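Local structure of Rik1-associated factor 1 (Schizosaccharomyces pombe, 4O9D) at residues Val34-Asn39 and Phe45-Thr50; Gly60-Gly65 and Lys114-Glu119; Gly258-Leu263 and Val293-Thr298. The protein belongs, here as its WD-repeat propeller domain, to the Clr4 methyltransferase complex that methylates and ubiquitylates histone H3 and contributes to establishing heterochromatin. All blocks are in the same frame, centred on the assembly; numbering follows the deposited sequence.

How the interactions relate
The chain folds into an eight-bladed beta-propeller, and the three contacts sample its construction at two levels. Interaction 1 is the hairpin of two strands within one blade. Interaction 2 starts from the next strand of that blade, 62-66, and crosses to the following blade. The two touch, with centres 9 Å apart, because strands 44-49 and 62-66 are sheet neighbours: Leu47 N lies 2.9 Å from Trp63 O and Phe45 O 2.8 Å from Gly65 N. Interaction 3 is another blade-to-blade contact, far round the ring, its centre 24 Å from that of interaction 1 and 33 Å from that of interaction 2, on the opposite side of the chain's centre from interaction 2.

Interaction 1 (Val34-Asn39 and Phe45-Thr50); sequences VCVAYN and FALGST
Val34 and Cys35 both donate their backbone N-H to Gly48 O, at 3.0 Å from Val34 N and 3.1 Å from Cys35 N. This is a classic beta bulge at the start of the pairing. Beyond it the hairpin of strands 33-38 and 44-49 runs as regular antiparallel sheet: Gly48 N returns a nearly straight bond to Cys35 O (171° at the hydrogen), and Ala37 and Ala46 exchange a reciprocal pair. Val36 CA adds a CA-H...O contact of 3.2 Å to Ala46 O.

Apolar packing falls on two faces. On one, Val36 and Leu47 lie side by side, Leu47 CD2 4.0 Å from Val36 CG2, while Phe45 CB meets Tyr38 CD1 at 4.1 Å; the Phe45 ring itself turns away, toward Phe67 and Phe419. Tyr38 reaches the neighbouring blade, where its OH is hydrogen-bonded to Thr395 OG1 and Gly386 O. The face of Cys35, Ala37, Ala46 and Gly48 carries only small groups, suiting close packing on strand 87-97 of the next blade; glycine fits there because a beta carbon would crowd Cys35 SG.

At the bulged end Val34 CG1 reaches Thr50 CG2 at 3.7 Å, the side chains crossing at about a right angle. With chi1 at 65°, Thr50 keeps CG2 beside its backbone N, facing Val34, while OG1 is bonded to Asp32 N. Backbone bonds thus hold the strands together, and largely apolar side chains leave both faces suited to pressing against adjacent blades.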
ATOM      1  N   VAL A  34      -3.996  -5.836  -6.751  1.00 24.87           N
ATOM      2  CA  VAL A  34      -3.165  -5.637  -5.576  1.00 31.19           C
ATOM      3  C   VAL A  34      -2.860  -4.171  -5.199  1.00 29.70           C
ATOM      4  O   VAL A  34      -2.141  -3.942  -4.241  1.00 23.89           O
ATOM      5  CB  VAL A  34      -1.838  -6.391  -5.721  1.00 31.37           C
ATOM      6  CG1 VAL A  34      -2.125  -7.878  -5.909  1.00 35.95           C
ATOM      7  CG2 VAL A  34      -0.991  -5.804  -6.880  1.00 29.36           C
ATOM      8  N   CYS A  35      -3.388  -3.195  -5.934  1.00 25.11           N
ATOM      9  CA  CYS A  35      -3.469  -1.822  -5.420  1.00 27.34           C
ATOM     10  C   CYS A  35      -4.701  -1.084  -5.937  1.00 29.81           C
ATOM     11  O   CYS A  35      -5.227  -1.387  -7.007  1.00 26.81           O
ATOM     12  CB  CYS A  35      -2.226  -0.977  -5.737  1.00 32.78           C
ATOM     13  SG  CYS A  35      -1.158  -1.595  -7.005  1.00 41.02           S
ATOM     14  N   VAL A  36      -5.139  -0.115  -5.150  1.00 24.71           N
ATOM     15  CA  VAL A  36      -6.304   0.691  -5.450  1.00 26.09           C
ATOM     16  C   VAL A  36      -5.990   2.088  -4.947  1.00 27.67           C
ATOM     17  O   VAL A  36      -5.371   2.248  -3.891  1.00 25.72           O
ATOM     18  CB  VAL A  36      -7.565   0.206  -4.681  1.00 27.99           C
ATOM     19  CG1 VAL A  36      -8.759   1.075  -5.058  1.00 28.38           C
ATOM     20  CG2 VAL A  36      -7.852  -1.298  -4.941  1.00 28.53           C
ATOM     21  N   ALA A  37      -6.417   3.105  -5.678  1.00 21.11           N
ATOM     22  CA  ALA A  37      -6.208   4.461  -5.206  1.00 24.82           C
ATOM     23  C   ALA A  37      -7.444   5.274  -5.452  1.00 26.75           C
ATOM     24  O   ALA A  37      -8.207   4.981  -6.375  1.00 25.00           O
ATOM     25  CB  ALA A  37      -5.009   5.097  -5.913  1.00 23.32           C
ATOM     26  N   TYR A  38      -7.627   6.305  -4.633  1.00 23.45           N
ATOM     27  CA  TYR A  38      -8.686   7.269  -4.844  1.00 24.02           C
ATOM     28  C   TYR A  38      -8.031   8.637  -4.980  1.00 28.80           C
ATOM     29  O   TYR A  38      -7.012   8.905  -4.355  1.00 23.54           O
ATOM     30  CB  TYR A  38      -9.654   7.281  -3.659  1.00 27.80           C
ATOM     31  CG  TYR A  38     -10.172   5.926  -3.265  1.00 24.54           C
ATOM     32  CD1 TYR A  38     -11.300   5.376  -3.880  1.00 26.25           C
ATOM     33  CD2 TYR A  38      -9.556   5.200  -2.251  1.00 28.61           C
ATOM     34  CE1 TYR A  38     -11.783   4.120  -3.513  1.00 24.41           C
ATOM     35  CE2 TYR A  38     -10.031   3.957  -1.866  1.00 24.34           C
ATOM     36  CZ  TYR A  38     -11.149   3.418  -2.494  1.00 29.24           C
ATOM     37  OH  TYR A  38     -11.620   2.178  -2.096  1.00 26.50           O
ATOM     38  N   ASN A  39      -8.596   9.504  -5.806  1.00 24.16           N
ATOM     39  CA  ASN A  39      -8.010  10.820  -5.950  1.00 28.26           C
ATOM     40  C   ASN A  39      -8.496  11.699  -4.806  1.00 32.05           C
ATOM     41  O   ASN A  39      -9.461  11.340  -4.115  1.00 31.51           O
ATOM     42  CB  ASN A  39      -8.251  11.391  -7.355  1.00 28.12           C
ATOM     43  CG  ASN A  39      -9.650  11.891  -7.582  1.00 30.06           C
ATOM     44  OD1 ASN A  39     -10.585  11.628  -6.818  1.00 34.39           O
ATOM     45  ND2 ASN A  39      -9.801  12.648  -8.667  1.00 32.77           N
ATOM     46  N   PHE A  45     -11.014   6.695  -9.260  1.00 27.20           N
ATOM     47  CA  PHE A  45     -10.231   5.667  -8.593  1.00 24.47           C
ATOM     48  C   PHE A  45      -9.387   4.965  -9.651  1.00 25.64           C
ATOM     49  O   PHE A  45      -9.628   5.119 -10.845  1.00 24.47           O
ATOM     50  CB  PHE A  45     -11.159   4.660  -7.899  1.00 26.46           C
ATOM     51  CG  PHE A  45     -11.973   3.854  -8.858  1.00 27.47           C
ATOM     52  CD1 PHE A  45     -11.479   2.669  -9.377  1.00 25.95           C
ATOM     53  CD2 PHE A  45     -13.235   4.301  -9.271  1.00 31.87           C
ATOM     54  CE1 PHE A  45     -12.241   1.909 -10.283  1.00 30.24           C
ATOM     55  CE2 PHE A  45     -14.003   3.559 -10.173  1.00 27.06           C
ATOM     56  CZ  PHE A  45     -13.509   2.367 -10.686  1.00 28.80           C
ATOM     57  N   ALA A  46      -8.409   4.189  -9.217  1.00 19.53           N
ATOM     58  CA  ALA A  46      -7.602   3.409 -10.135  1.00 22.68           C
ATOM     59  C   ALA A  46      -7.255   2.056  -9.534  1.00 25.92           C
ATOM     60  O   ALA A  46      -7.077   1.932  -8.323  1.00 26.05           O
ATOM     61  CB  ALA A  46      -6.303   4.184 -10.548  1.00 21.72           C
ATOM     62  N   LEU A  47      -7.150   1.048 -10.399  1.00 27.21           N
ATOM     63  CA  LEU A  47      -6.911  -0.332  -9.990  1.00 28.20           C
ATOM     64  C   LEU A  47      -5.677  -0.860 -10.688  1.00 26.93           C
ATOM     65  O   LEU A  47      -5.598  -0.803 -11.909  1.00 27.01           O
ATOM     66  CB  LEU A  47      -8.090  -1.226 -10.404  1.00 22.74           C
ATOM     67  CG  LEU A  47      -9.502  -0.807 -10.000  1.00 29.47           C
ATOM     68  CD1 LEU A  47     -10.543  -1.750 -10.660  1.00 35.08           C
ATOM     69  CD2 LEU A  47      -9.674  -0.811  -8.483  1.00 22.55           C
ATOM     70  N   GLY A  48      -4.730  -1.403  -9.922  1.00 23.70           N
ATOM     71  CA  GLY A  48      -3.589  -2.080 -10.493  1.00 24.02           C
ATOM     72  C   GLY A  48      -3.550  -3.542 -10.120  1.00 25.16           C
ATOM     73  O   GLY A  48      -3.745  -3.888  -8.957  1.00 31.51           O
ATOM     74  N   SER A  49      -3.270  -4.403 -11.091  1.00 24.90           N
ATOM     75  CA  SER A  49      -3.211  -5.834 -10.829  1.00 30.78           C
ATOM     76  C   SER A  49      -1.916  -6.469 -11.302  1.00 31.31           C
ATOM     77  O   SER A  49      -1.070  -5.818 -11.950  1.00 32.18           O
ATOM     78  CB  SER A  49      -4.424  -6.565 -11.435  1.00 32.18           C
ATOM     79  OG  SER A  49      -4.571  -6.300 -12.810  1.00 35.29           O
ATOM     80  N   THR A  50      -1.754  -7.747 -10.975  1.00 30.64           N
ATOM     81  CA  THR A  50      -0.514  -8.435 -11.315  1.00 36.28           C
ATOM     82  C   THR A  50      -0.531  -8.953 -12.761  1.00 40.53           C
ATOM     83  O   THR A  50      -1.552  -8.907 -13.440  1.00 39.90           O
ATOM     84  CB  THR A  50      -0.254  -9.615 -10.357  1.00 35.28           C
ATOM     85  OG1 THR A  50      -1.274 -10.601 -10.526  1.00 37.70           O
ATOM     86  CG2 THR A  50      -0.245  -9.145  -8.892  1.00 34.16           C
TER

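Interaction 2 (Gly60-Gly65 and Lys114-Glu119); sequences GNLWIG and KVWDME. With EDO (1,2-ethanediol), chain C.
The shortest polar bond, 2.8 Å from Glu119 N to Asp117 OD1, is local to residues 114-119 and closes an Asx turn; Ile64 CD1 of the adjoining propeller blade packs beside Asp117 O. The turn starts on the aspartate of the Trp-Asp pair, Trp116-Asp117, that gives WD repeats their name. Glu119 N comes from above the carboxylate plane, 37° out of it, while OD2 is bonded to Asn121, so aspartate, with two acceptors on a short stem, can brace the turn from both oxygens.

The packing comes from strand 62-66 of the preceding blade. Leu62 extends its chain toward the next blade with CG trans to the backbone N (chi1 -179°), and the branch CD2 settles against the indole of Trp116, 3.6 Å from NE1 and 3.7 Å from CE2. The approach is oblique, with CD2 nearest NE1, CE2 and CZ2. Trp116 NE1 spends its hydrogen on Thr106 OG1 of its own blade, a tryptophan-threonine bond familiar in WD repeats; this helps hold the indole's rotation where Leu62 CD2 can pack against it. A branched aliphatic residue suits such an apolar ring partner.

Farther along, Ile64 reaches the turn with its long arm, and the flexible Met118 bends back so that CE lies 4.4 Å from Ile64 CD1. An ethanediol, probably from the crystallisation liquor, sits beside both segments and is also hydrogen-bonded to Thr71 OG1: its O1 makes a weak 3.5 Å bond to Met118 O, and its C1 lies 3.1 Å from Ile64 O.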
ATOM      1  N   GLY A  60      -6.533  -5.085 -18.853  1.00 51.50           N
ATOM      2  CA  GLY A  60      -5.694  -5.258 -17.671  1.00 35.66           C
ATOM      3  C   GLY A  60      -4.311  -4.800 -18.068  1.00 43.34           C
ATOM      4  O   GLY A  60      -3.998  -4.831 -19.267  1.00 54.63           O
ATOM      5  N   ASN A  61      -3.457  -4.401 -17.126  1.00 41.72           N
ATOM      6  CA  ASN A  61      -3.647  -4.586 -15.690  1.00 35.91           C
ATOM      7  C   ASN A  61      -3.767  -3.241 -14.942  1.00 31.35           C
ATOM      8  O   ASN A  61      -3.459  -3.155 -13.748  1.00 28.98           O
ATOM      9  CB  ASN A  61      -2.430  -5.349 -15.158  1.00 35.73           C
ATOM     10  CG  ASN A  61      -1.108  -4.675 -15.551  1.00 35.72           C
ATOM     11  OD1 ASN A  61      -1.075  -3.857 -16.468  1.00 30.56           O
ATOM     12  ND2 ASN A  61      -0.024  -5.016 -14.855  1.00 36.31           N
ATOM     13  N   LEU A  62      -4.224  -2.201 -15.640  1.00 28.24           N
ATOM     14  CA  LEU A  62      -4.206  -0.834 -15.087  1.00 30.37           C
ATOM     15  C   LEU A  62      -5.445  -0.023 -15.500  1.00 32.88           C
ATOM     16  O   LEU A  62      -5.600   0.354 -16.667  1.00 29.34           O
ATOM     17  CB  LEU A  62      -2.907  -0.102 -15.508  1.00 27.08           C
ATOM     18  CG  LEU A  62      -2.785   1.330 -14.968  1.00 29.53           C
ATOM     19  CD1 LEU A  62      -2.740   1.346 -13.432  1.00 23.45           C
ATOM     20  CD2 LEU A  62      -1.574   2.068 -15.574  1.00 25.64           C
ATOM     21  N   TRP A  63      -6.336   0.244 -14.541  1.00 29.71           N
ATOM     22  CA  TRP A  63      -7.620   0.867 -14.871  1.00 29.93           C
ATOM     23  C   TRP A  63      -7.865   2.165 -14.104  1.00 34.00           C
ATOM     24  O   TRP A  63      -7.374   2.362 -12.983  1.00 28.29           O
ATOM     25  CB  TRP A  63      -8.765  -0.113 -14.624  1.00 28.08           C
ATOM     26  CG  TRP A  63      -8.644  -1.398 -15.407  1.00 32.70           C
ATOM     27  CD1 TRP A  63      -7.775  -2.425 -15.173  1.00 33.95           C
ATOM     28  CD2 TRP A  63      -9.432  -1.792 -16.549  1.00 31.77           C
ATOM     29  NE1 TRP A  63      -7.964  -3.424 -16.100  1.00 39.36           N
ATOM     30  CE2 TRP A  63      -8.977  -3.061 -16.950  1.00 36.21           C
ATOM     31  CE3 TRP A  63     -10.466  -1.184 -17.274  1.00 33.32           C
ATOM     32  CZ2 TRP A  63      -9.524  -3.740 -18.044  1.00 41.31           C
ATOM     33  CZ3 TRP A  63     -11.009  -1.856 -18.356  1.00 36.29           C
ATOM     34  CH2 TRP A  63     -10.542  -3.124 -18.726  1.00 41.39           C
ATOM     35  N   ILE A  64      -8.623   3.060 -14.727  1.00 25.65           N
ATOM     36  CA  ILE A  64      -9.017   4.299 -14.082  1.00 25.89           C
ATOM     37  C   ILE A  64     -10.504   4.399 -14.266  1.00 28.29           C
ATOM     38  O   ILE A  64     -10.998   4.255 -15.399  1.00 27.65           O
ATOM     39  CB  ILE A  64      -8.358   5.554 -14.707  1.00 31.37           C
ATOM     40  CG1 ILE A  64      -6.837   5.513 -14.564  1.00 30.75           C
ATOM     41  CG2 ILE A  64      -8.895   6.829 -14.035  1.00 31.44           C
ATOM     42  CD1 ILE A  64      -6.167   6.844 -14.911  1.00 39.00           C
ATOM     43  N   GLY A  65     -11.209   4.630 -13.160  1.00 28.50           N
ATOM     44  CA  GLY A  65     -12.660   4.712 -13.158  1.00 30.64           C
ATOM     45  C   GLY A  65     -13.135   6.059 -12.636  1.00 34.31           C
ATOM     46  O   GLY A  65     -12.373   6.790 -11.995  1.00 29.86           O
ATOM     47  N   LYS A 114       5.459   5.813 -14.458  1.00 22.38           N
ATOM     48  CA  LYS A 114       4.688   6.532 -15.495  1.00 23.61           C
ATOM     49  C   LYS A 114       3.688   7.516 -14.899  1.00 28.96           C
ATOM     50  O   LYS A 114       3.233   7.371 -13.747  1.00 23.30           O
ATOM     51  CB  LYS A 114       3.985   5.559 -16.454  1.00 23.12           C
ATOM     52  CG  LYS A 114       4.983   4.742 -17.301  1.00 24.65           C
ATOM     53  CD  LYS A 114       4.342   3.637 -18.156  1.00 27.25           C
ATOM     54  CE  LYS A 114       5.384   2.894 -19.019  1.00 27.75           C
ATOM     55  NZ  LYS A 114       4.758   1.941 -19.990  1.00 31.30           N
ATOM     56  N   VAL A 115       3.358   8.522 -15.701  1.00 25.88           N
ATOM     57  CA  VAL A 115       2.453   9.590 -15.297  1.00 25.14           C
ATOM     58  C   VAL A 115       1.324   9.673 -16.338  1.00 29.71           C
ATOM     59  O   VAL A 115       1.606   9.891 -17.522  1.00 27.27           O
ATOM     60  CB  VAL A 115       3.204  10.951 -15.264  1.00 21.45           C
ATOM     61  CG1 VAL A 115       2.252  12.064 -14.869  1.00 25.48           C
ATOM     62  CG2 VAL A 115       4.392  10.885 -14.319  1.00 24.13           C
ATOM     63  N   TRP A 116       0.069   9.513 -15.905  1.00 26.49           N
ATOM     64  CA  TRP A 116      -1.073   9.477 -16.821  1.00 26.74           C
ATOM     65  C   TRP A 116      -2.058  10.622 -16.536  1.00 28.47           C
ATOM     66  O   TRP A 116      -2.287  10.976 -15.384  1.00 26.57           O
ATOM     67  CB  TRP A 116      -1.845   8.148 -16.689  1.00 27.37           C
ATOM     68  CG  TRP A 116      -1.011   6.904 -16.625  1.00 25.30           C
ATOM     69  CD1 TRP A 116      -0.459   6.345 -15.499  1.00 28.76           C
ATOM     70  CD2 TRP A 116      -0.658   6.033 -17.716  1.00 29.95           C
ATOM     71  NE1 TRP A 116       0.228   5.193 -15.827  1.00 24.75           N
ATOM     72  CE2 TRP A 116       0.128   4.987 -17.179  1.00 30.40           C
ATOM     73  CE3 TRP A 116      -0.911   6.048 -19.096  1.00 29.36           C
ATOM     74  CZ2 TRP A 116       0.660   3.975 -17.973  1.00 28.29           C
ATOM     75  CZ3 TRP A 116      -0.394   5.040 -19.874  1.00 26.17           C
ATOM     76  CH2 TRP A 116       0.392   4.023 -19.318  1.00 29.28           C
ATOM     77  N   ASP A 117      -2.679  11.186 -17.571  1.00 33.71           N
ATOM     78  CA  ASP A 117      -3.715  12.180 -17.318  1.00 30.49           C
ATOM     79  C   ASP A 117      -5.061  11.458 -17.166  1.00 32.23           C
ATOM     80  O   ASP A 117      -5.149  10.237 -17.346  1.00 31.08           O
ATOM     81  CB  ASP A 117      -3.749  13.289 -18.393  1.00 33.95           C
ATOM     82  CG  ASP A 117      -4.213  12.794 -19.767  1.00 33.77           C
ATOM     83  OD1 ASP A 117      -4.963  11.796 -19.855  1.00 30.74           O
ATOM     84  OD2 ASP A 117      -3.830  13.430 -20.777  1.00 37.70           O
ATOM     85  N   MET A 118      -6.107  12.194 -16.821  1.00 33.06           N
ATOM     86  CA  MET A 118      -7.371  11.535 -16.518  1.00 34.01           C
ATOM     87  C   MET A 118      -8.074  10.941 -17.749  1.00 38.53           C
ATOM     88  O   MET A 118      -9.122  10.305 -17.607  1.00 37.48           O
ATOM     89  CB  MET A 118      -8.302  12.469 -15.735  1.00 36.07           C
ATOM     90  CG  MET A 118      -7.805  12.781 -14.324  1.00 36.60           C
ATOM     91  SD  MET A 118      -7.430  11.293 -13.341  1.00 36.08           S
ATOM     92  CE  MET A 118      -5.675  11.030 -13.651  1.00 32.29           C
ATOM     93  N   GLU A 119      -7.500  11.092 -18.945  1.00 34.73           N
ATOM     94  CA  GLU A 119      -8.090  10.420 -20.118  1.00 39.85           C
ATOM     95  C   GLU A 119      -7.258   9.240 -20.613  1.00 37.91           C
ATOM     96  O   GLU A 119      -7.519   8.679 -21.689  1.00 38.83           O
ATOM     97  CB  GLU A 119      -8.327  11.407 -21.244  1.00 36.58           C
ATOM     98  CG  GLU A 119      -8.865  12.726 -20.756  1.00 42.12           C
ATOM     99  CD  GLU A 119      -8.088  13.885 -21.322  1.00 49.77           C
ATOM    100  OE1 GLU A 119      -8.343  14.230 -22.495  1.00 54.34           O
ATOM    101  OE2 GLU A 119      -7.223  14.443 -20.602  1.00 45.31           O
TER
HETATM  102  C1  EDO C 701     -11.922   6.928 -16.665  1.00 35.54           C
HETATM  103  O1  EDO C 701     -11.732   8.332 -16.443  1.00 50.59           O
HETATM  104  C2  EDO C 701     -13.413   6.594 -16.705  1.00 38.30           C
HETATM  105  O2  EDO C 701     -14.129   7.467 -17.592  1.00 39.59           O

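Interaction 3 (Gly258-Leu263 and Val293-Thr298); sequences GRVYYL and VTSSGT
Between two consecutive blades of the propeller, Val260 of strand 258-264 is wedged against Val293 and Ser295 of strand 292-297. Its two methyls divide the partners. CG1, trans to the backbone N (chi1 -174°), meets Val293 CG1 at 4.0 Å, the two side chains pointing opposite ways as they pass. CG2 lies 3.9 Å from Ser295 CB. The surface buried by the two segments is small, 144 Å² in all.

Here the third strand of one blade faces the second strand of the next, sheet against sheet, as neighbouring beta-propeller blades pack, and between these two segments the contact is van der Waals packing. Valine suits this position because its compact branched end fills the interface without demanding a polar partner. Ile281, from the innermost strand of the second blade, touches both Val260 and Ser295 and continues the apolar layer.

Serine is small enough to let Val260 come close, and its hydroxyl is not left idle: Ser295 OG is hydrogen-bonded to Gln278 OE1. On the other face of strand 258-264, turned away from these valines, Arg259 NE bonds Tyr261 OH at 3.0 Å, the oxygen lying in the guanidinium plane; Glu234 OE1 is a second partner of that hydroxyl.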
ATOM      1  N   GLY A 258       8.763 -12.180  14.018  1.00 29.61           N
ATOM      2  CA  GLY A 258       8.600 -10.844  13.514  1.00 31.29           C
ATOM      3  C   GLY A 258       8.698  -9.792  14.581  1.00 27.02           C
ATOM      4  O   GLY A 258       8.509 -10.055  15.705  1.00 27.11           O
ATOM      5  N   ARG A 259       8.978  -8.583  14.174  1.00 23.92           N
ATOM      6  CA  ARG A 259       9.020  -7.439  15.083  1.00 18.65           C
ATOM      7  C   ARG A 259       8.262  -6.222  14.550  1.00 20.01           C
ATOM      8  O   ARG A 259       8.183  -6.013  13.338  1.00 24.86           O
ATOM      9  CB  ARG A 259      10.483  -7.089  15.407  1.00 26.09           C
ATOM     10  CG  ARG A 259      11.059  -8.019  16.512  1.00 31.53           C
ATOM     11  CD  ARG A 259      12.535  -7.833  16.752  1.00 36.68           C
ATOM     12  NE  ARG A 259      12.870  -6.570  17.405  1.00 39.92           N
ATOM     13  CZ  ARG A 259      12.832  -6.381  18.715  1.00 36.63           C
ATOM     14  NH1 ARG A 259      12.420  -7.361  19.509  1.00 46.26           N
ATOM     15  NH2 ARG A 259      13.175  -5.211  19.235  1.00 38.99           N
ATOM     16  N   VAL A 260       7.726  -5.415  15.461  1.00 21.52           N
ATOM     17  CA  VAL A 260       7.131  -4.136  15.104  1.00 20.82           C
ATOM     18  C   VAL A 260       7.746  -3.028  15.940  1.00 24.14           C
ATOM     19  O   VAL A 260       7.851  -3.125  17.191  1.00 20.70           O
ATOM     20  CB  VAL A 260       5.594  -4.092  15.340  1.00 23.99           C
ATOM     21  CG1 VAL A 260       5.036  -2.783  14.792  1.00 22.54           C
ATOM     22  CG2 VAL A 260       4.903  -5.293  14.714  1.00 19.67           C
ATOM     23  N   TYR A 261       8.145  -1.964  15.249  1.00 18.92           N
ATOM     24  CA  TYR A 261       8.703  -0.794  15.908  1.00 19.32           C
ATOM     25  C   TYR A 261       7.765   0.386  15.853  1.00 24.78           C
ATOM     26  O   TYR A 261       7.066   0.577  14.852  1.00 25.35           O
ATOM     27  CB  TYR A 261      10.024  -0.395  15.244  1.00 21.21           C
ATOM     28  CG  TYR A 261      11.013  -1.518  15.236  1.00 20.12           C
ATOM     29  CD1 TYR A 261      11.867  -1.708  16.306  1.00 23.98           C
ATOM     30  CD2 TYR A 261      11.093  -2.391  14.161  1.00 21.68           C
ATOM     31  CE1 TYR A 261      12.786  -2.745  16.312  1.00 29.61           C
ATOM     32  CE2 TYR A 261      11.993  -3.431  14.147  1.00 23.38           C
ATOM     33  CZ  TYR A 261      12.846  -3.607  15.230  1.00 29.18           C
ATOM     34  OH  TYR A 261      13.739  -4.651  15.252  1.00 27.74           O
ATOM     35  N   TYR A 262       7.774   1.183  16.924  1.00 22.63           N
ATOM     36  CA  TYR A 262       7.040   2.442  16.972  1.00 26.22           C
ATOM     37  C   TYR A 262       8.090   3.547  16.985  1.00 28.54           C
ATOM     38  O   TYR A 262       8.999   3.530  17.823  1.00 26.73           O
ATOM     39  CB  TYR A 262       6.111   2.578  18.211  1.00 25.15           C
ATOM     40  CG  TYR A 262       5.489   3.954  18.226  1.00 28.57           C
ATOM     41  CD1 TYR A 262       4.400   4.249  17.415  1.00 26.60           C
ATOM     42  CD2 TYR A 262       6.067   5.002  18.952  1.00 34.99           C
ATOM     43  CE1 TYR A 262       3.860   5.532  17.363  1.00 31.73           C
ATOM     44  CE2 TYR A 262       5.532   6.296  18.909  1.00 32.38           C
ATOM     45  CZ  TYR A 262       4.420   6.548  18.119  1.00 35.75           C
ATOM     46  OH  TYR A 262       3.878   7.816  18.058  1.00 36.45           O
ATOM     47  N   LEU A 263       7.996   4.474  16.035  1.00 24.42           N
ATOM     48  CA  LEU A 263       8.999   5.521  15.895  1.00 21.72           C
ATOM     49  C   LEU A 263       8.379   6.901  16.017  1.00 28.11           C
ATOM     50  O   LEU A 263       7.353   7.180  15.403  1.00 28.55           O
ATOM     51  CB  LEU A 263       9.721   5.401  14.535  1.00 25.42           C
ATOM     52  CG  LEU A 263      10.473   4.082  14.300  1.00 27.22           C
ATOM     53  CD1 LEU A 263       9.682   3.107  13.437  1.00 20.10           C
ATOM     54  CD2 LEU A 263      11.838   4.380  13.654  1.00 31.68           C
ATOM     55  N   VAL A 293      -1.376  -0.900  18.583  1.00 21.30           N
ATOM     56  CA  VAL A 293      -0.499  -1.302  17.518  1.00 22.66           C
ATOM     57  C   VAL A 293      -0.896  -2.710  17.093  1.00 22.79           C
ATOM     58  O   VAL A 293      -1.279  -3.537  17.935  1.00 25.23           O
ATOM     59  CB  VAL A 293       0.942  -1.279  18.029  1.00 24.55           C
ATOM     60  CG1 VAL A 293       1.875  -1.897  17.003  1.00 21.18           C
ATOM     61  CG2 VAL A 293       1.317   0.165  18.417  1.00 21.13           C
ATOM     62  N   THR A 294      -0.845  -2.979  15.785  1.00 23.44           N
ATOM     63  CA  THR A 294      -1.298  -4.270  15.259  1.00 18.61           C
ATOM     64  C   THR A 294      -0.257  -4.877  14.339  1.00 19.32           C
ATOM     65  O   THR A 294       0.548  -4.172  13.757  1.00 19.94           O
ATOM     66  CB  THR A 294      -2.616  -4.117  14.450  1.00 21.53           C
ATOM     67  OG1 THR A 294      -2.347  -3.498  13.174  1.00 20.88           O
ATOM     68  CG2 THR A 294      -3.616  -3.291  15.221  1.00 24.93           C
ATOM     69  N   SER A 295      -0.312  -6.195  14.190  1.00 24.22           N
ATOM     70  CA  SER A 295       0.579  -6.924  13.291  1.00 23.07           C
ATOM     71  C   SER A 295      -0.212  -8.060  12.627  1.00 25.61           C
ATOM     72  O   SER A 295      -0.623  -9.020  13.308  1.00 19.65           O
ATOM     73  CB  SER A 295       1.742  -7.519  14.093  1.00 23.48           C
ATOM     74  OG  SER A 295       2.525  -8.372  13.279  1.00 24.49           O
ATOM     75  N   SER A 296      -0.456  -7.949  11.324  1.00 24.05           N
ATOM     76  CA  SER A 296      -1.255  -8.956  10.622  1.00 18.50           C
ATOM     77  C   SER A 296      -0.345  -9.793   9.750  1.00 25.03           C
ATOM     78  O   SER A 296       0.479  -9.268   8.977  1.00 23.05           O
ATOM     79  CB  SER A 296      -2.357  -8.332   9.751  1.00 23.58           C
ATOM     80  OG  SER A 296      -3.134  -7.368  10.439  1.00 20.49           O
ATOM     81  N   GLY A 297      -0.493 -11.108   9.828  1.00 26.04           N
ATOM     82  CA  GLY A 297       0.486 -11.949   9.161  1.00 25.74           C
ATOM     83  C   GLY A 297      -0.051 -12.959   8.192  1.00 28.84           C
ATOM     84  O   GLY A 297      -1.266 -13.057   7.960  1.00 28.13           O
ATOM     85  N   THR A 298       0.889 -13.719   7.634  1.00 26.78           N
ATOM     86  CA  THR A 298       0.576 -14.835   6.749  1.00 28.33           C
ATOM     87  C   THR A 298      -0.023 -15.983   7.532  1.00 25.71           C
ATOM     88  O   THR A 298      -0.501 -16.937   6.914  1.00 30.93           O
ATOM     89  CB  THR A 298       1.837 -15.362   6.002  1.00 26.72           C
ATOM     90  OG1 THR A 298       2.751 -15.950   6.947  1.00 28.69           O
ATOM     91  CG2 THR A 298       2.542 -14.212   5.233  1.00 27.13           C
TER